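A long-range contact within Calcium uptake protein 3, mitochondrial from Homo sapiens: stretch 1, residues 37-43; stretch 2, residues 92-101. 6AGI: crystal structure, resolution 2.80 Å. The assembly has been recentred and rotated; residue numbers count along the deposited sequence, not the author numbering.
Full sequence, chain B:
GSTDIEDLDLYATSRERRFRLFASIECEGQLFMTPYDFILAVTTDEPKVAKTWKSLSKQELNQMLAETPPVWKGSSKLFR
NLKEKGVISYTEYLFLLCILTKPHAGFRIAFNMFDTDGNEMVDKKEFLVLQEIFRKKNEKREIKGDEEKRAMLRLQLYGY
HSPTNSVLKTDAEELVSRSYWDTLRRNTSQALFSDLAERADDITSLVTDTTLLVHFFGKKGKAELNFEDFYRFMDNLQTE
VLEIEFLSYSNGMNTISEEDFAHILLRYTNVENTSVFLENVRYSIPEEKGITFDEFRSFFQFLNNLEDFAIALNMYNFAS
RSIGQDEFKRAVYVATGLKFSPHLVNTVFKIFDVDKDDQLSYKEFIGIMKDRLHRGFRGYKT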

# COMPACT_ATOMS: atom_id res chain seq x y z
N ASP B 37 -3.99 -12.82 -27.32
CA ASP B 37 -2.74 -12.08 -27.24
C ASP B 37 -2.53 -11.48 -25.87
O ASP B 37 -1.39 -11.43 -25.38
N PHE B 38 -3.61 -11.05 -25.21
CA PHE B 38 -3.48 -10.58 -23.85
C PHE B 38 -3.10 -11.71 -22.89
O PHE B 38 -2.21 -11.55 -22.03
N ILE B 39 -3.79 -12.85 -22.99
CA ILE B 39 -3.44 -14.01 -22.15
C ILE B 39 -1.95 -14.34 -22.27
O ILE B 39 -1.28 -14.62 -21.27
N LEU B 40 -1.44 -14.34 -23.50
CA LEU B 40 -0.01 -14.58 -23.69
C LEU B 40 0.81 -13.46 -23.07
O LEU B 40 1.79 -13.73 -22.36
N ALA B 41 0.36 -12.21 -23.24
CA ALA B 41 1.11 -11.06 -22.74
C ALA B 41 1.29 -11.11 -21.23
O ALA B 41 2.29 -10.61 -20.71
N VAL B 42 0.33 -11.70 -20.51
CA VAL B 42 0.44 -11.77 -19.06
C VAL B 42 0.96 -13.11 -18.54
O VAL B 42 1.28 -13.22 -17.35
N THR B 43 0.95 -14.17 -19.37
CA THR B 43 1.40 -15.47 -18.88
C THR B 43 2.74 -15.91 -19.46
O THR B 43 3.23 -16.98 -19.09
N GLU B 92 -6.91 -0.20 -22.95
CA GLU B 92 -7.70 -1.30 -22.41
C GLU B 92 -6.77 -2.36 -21.82
O GLU B 92 -7.03 -2.92 -20.74
N TYR B 93 -5.66 -2.63 -22.51
CA TYR B 93 -4.56 -3.43 -22.00
C TYR B 93 -4.10 -2.92 -20.64
O TYR B 93 -3.93 -3.71 -19.69
N LEU B 94 -3.80 -1.61 -20.55
CA LEU B 94 -3.38 -1.00 -19.29
C LEU B 94 -4.42 -1.23 -18.19
O LEU B 94 -4.07 -1.63 -17.08
N PHE B 95 -5.69 -0.95 -18.49
CA PHE B 95 -6.79 -1.27 -17.59
C PHE B 95 -6.68 -2.71 -17.06
O PHE B 95 -6.67 -2.93 -15.84
N LEU B 96 -6.58 -3.69 -17.97
CA LEU B 96 -6.56 -5.10 -17.55
C LEU B 96 -5.35 -5.42 -16.67
O LEU B 96 -5.49 -6.07 -15.61
N LEU B 97 -4.15 -4.96 -17.07
CA LEU B 97 -2.97 -5.08 -16.22
C LEU B 97 -3.20 -4.50 -14.85
O LEU B 97 -2.73 -5.06 -13.84
N CYS B 98 -3.79 -3.32 -14.80
CA CYS B 98 -4.03 -2.69 -13.52
C CYS B 98 -4.94 -3.54 -12.64
O CYS B 98 -4.68 -3.70 -11.44
N ILE B 99 -6.02 -4.09 -13.23
CA ILE B 99 -6.93 -5.00 -12.52
C ILE B 99 -6.16 -6.15 -11.87
O ILE B 99 -6.40 -6.51 -10.71
N LEU B 100 -5.28 -6.80 -12.64
CA LEU B 100 -4.52 -7.92 -12.12
C LEU B 100 -3.79 -7.61 -10.79
O LEU B 100 -3.55 -8.53 -10.00
N THR B 101 -3.44 -6.35 -10.53
CA THR B 101 -2.72 -6.05 -9.28
C THR B 101 -3.63 -5.60 -8.14
O THR B 101 -3.16 -5.51 -6.99

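Two helical segments, 37-43 and 92-101, pack with their axes 11.7 Å apart at closest approach and their N-to-C directions 47° apart. The backbone register gives the framework: the CA atoms of F38 and Y93 lie 7.5 Å apart, and those of V42 and L97 8.0 Å apart, one helical turn further on each segment. The two stretches together bury 259 Å².

F38 covers the most surface, with 85 Å² of its area masked by the second helix. Its CA-to-CB bond points toward that helix, and the t rotamer (chi1 173°, chi2 77°) carries the ring forward so that its edge meets Y93 and one face meets L96. The evidence for its placement is directional. F38 CZ approaches L96 CB at 3.5 Å, while L96 CD1 sits 4.0 Å from the centroid of the F38 ring and only 8° off the ring normal, a CH-pi contact over one face. L96 reaches this position with chi1 m and chi2 t, its own CA-to-CB bond also directed toward the opposing helix. A further turn along, L100 CD1 comes within 4.4 Å of F38 CZ.

Y93 is next in covered area, at 40 Å². Its CA-to-CB bond points sideways, but chi1 t (172°) and chi2 47° bring the end of the side chain nearer. The two aromatic rings meet at their edges: F38 CD1 and Y93 CD1 are 3.8 Å apart, each near the plane of the other ring, which excludes face-to-face stacking for this pair. A41, whose short side chain points toward the second helix, adds a looser contact, with its CB 4.4 Å from Y93 CE1.

V42, with 34 Å² covered, extends the apolar seam past the aromatic pair. It points toward the second helix with chi1 m (-54°), and its CG1 lies 4.0 Å from L97 CD2 and 4.1 Å from L100 CD1. The CA-to-CB bond of L97 is sideways, yet its m, t conformation brings CD2 to V42; L100, also m, t, points directly toward the first helix.

No direct hydrogen bond crosses between the stretches. The polar link is a water, which donates to A41 O at 3.0 Å and lies 2.8 Å from Y93 OH. The tyrosine hydroxyl thus finds a partner beyond the apolar ring contacts. T43 takes no part in the interface: with chi1 p, its OG1 donates to I39 O at 2.6 Å, within its own helix.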

# COMPACT_ATOMS: atom_id res chain seq x y z
CB ASP B 37 -2.70 -10.94 -28.26
CG ASP B 37 -2.49 -11.40 -29.66
OD1 ASP B 37 -1.65 -12.31 -29.88
OD2 ASP B 37 -3.11 -10.79 -30.56
CB PHE B 38 -4.75 -9.87 -23.42
CG PHE B 38 -4.74 -9.51 -21.99
CD1 PHE B 38 -4.02 -8.41 -21.54
CD2 PHE B 38 -5.39 -10.32 -21.07
CE1 PHE B 38 -3.98 -8.11 -20.22
CE2 PHE B 38 -5.35 -10.01 -19.73
CZ PHE B 38 -4.65 -8.90 -19.31
CB ILE B 39 -4.32 -15.22 -22.50
CG1 ILE B 39 -5.80 -14.89 -22.18
CG2 ILE B 39 -3.82 -16.45 -21.74
CD1 ILE B 39 -6.78 -16.01 -22.54
CB LEU B 40 0.30 -14.74 -25.18
CG LEU B 40 -0.27 -16.04 -25.76
CD1 LEU B 40 -0.14 -16.17 -27.28
CD2 LEU B 40 0.34 -17.25 -25.05
CB ALA B 41 0.41 -9.76 -23.12
CB VAL B 42 -0.89 -11.37 -18.39
CG1 VAL B 42 -1.31 -10.05 -18.91
CG2 VAL B 42 -1.98 -12.37 -18.67
CB THR B 43 0.35 -16.55 -19.16
OG1 THR B 43 0.18 -16.71 -20.57
CG2 THR B 43 -0.97 -16.14 -18.50
CB GLU B 92 -8.54 -1.80 -23.58
CG GLU B 92 -9.84 -2.44 -23.39
CD GLU B 92 -10.72 -2.17 -24.61
OE1 GLU B 92 -11.23 -1.03 -24.75
OE2 GLU B 92 -10.80 -3.06 -25.49
CB TYR B 93 -3.42 -3.35 -23.01
CG TYR B 93 -2.11 -3.95 -22.59
CD1 TYR B 93 -2.03 -5.22 -22.01
CD2 TYR B 93 -0.95 -3.21 -22.70
CE1 TYR B 93 -0.79 -5.74 -21.64
CE2 TYR B 93 0.25 -3.71 -22.33
CZ TYR B 93 0.34 -4.97 -21.80
OH TYR B 93 1.60 -5.41 -21.45
CB LEU B 94 -3.11 0.48 -19.51
CG LEU B 94 -1.86 0.85 -20.31
CD1 LEU B 94 -1.44 2.31 -20.08
CD2 LEU B 94 -0.71 -0.13 -19.93
CB PHE B 95 -8.11 -1.06 -18.32
CG PHE B 95 -9.35 -1.32 -17.50
CD1 PHE B 95 -9.58 -0.64 -16.32
CD2 PHE B 95 -10.31 -2.23 -17.95
CE1 PHE B 95 -10.75 -0.88 -15.58
CE2 PHE B 95 -11.45 -2.46 -17.22
CZ PHE B 95 -11.68 -1.79 -16.04
CB LEU B 96 -6.57 -5.98 -18.79
CG LEU B 96 -7.80 -5.81 -19.68
CD1 LEU B 96 -7.65 -6.52 -21.04
CD2 LEU B 96 -8.99 -6.35 -18.89
CB LEU B 97 -1.76 -4.39 -16.83
CG LEU B 97 -1.13 -5.03 -18.04
CD1 LEU B 97 -0.00 -4.14 -18.52
CD2 LEU B 97 -0.66 -6.38 -17.57
CB CYS B 98 -4.59 -1.30 -13.78
SG CYS B 98 -5.18 -0.40 -12.36
CB ILE B 99 -8.04 -5.53 -13.44
CG1 ILE B 99 -9.06 -4.44 -13.74
CG2 ILE B 99 -8.72 -6.72 -12.82
CD1 ILE B 99 -10.05 -4.88 -14.81
CB LEU B 100 -3.54 -8.40 -13.18
CG LEU B 100 -4.15 -9.11 -14.39
CD1 LEU B 100 -3.07 -9.73 -15.26
CD2 LEU B 100 -5.15 -10.16 -13.92
CB THR B 101 -1.64 -4.98 -9.50
OG1 THR B 101 -2.25 -3.74 -9.86
CG2 THR B 101 -0.70 -5.38 -10.63
O HOH W 1 2.17 -7.72 -19.91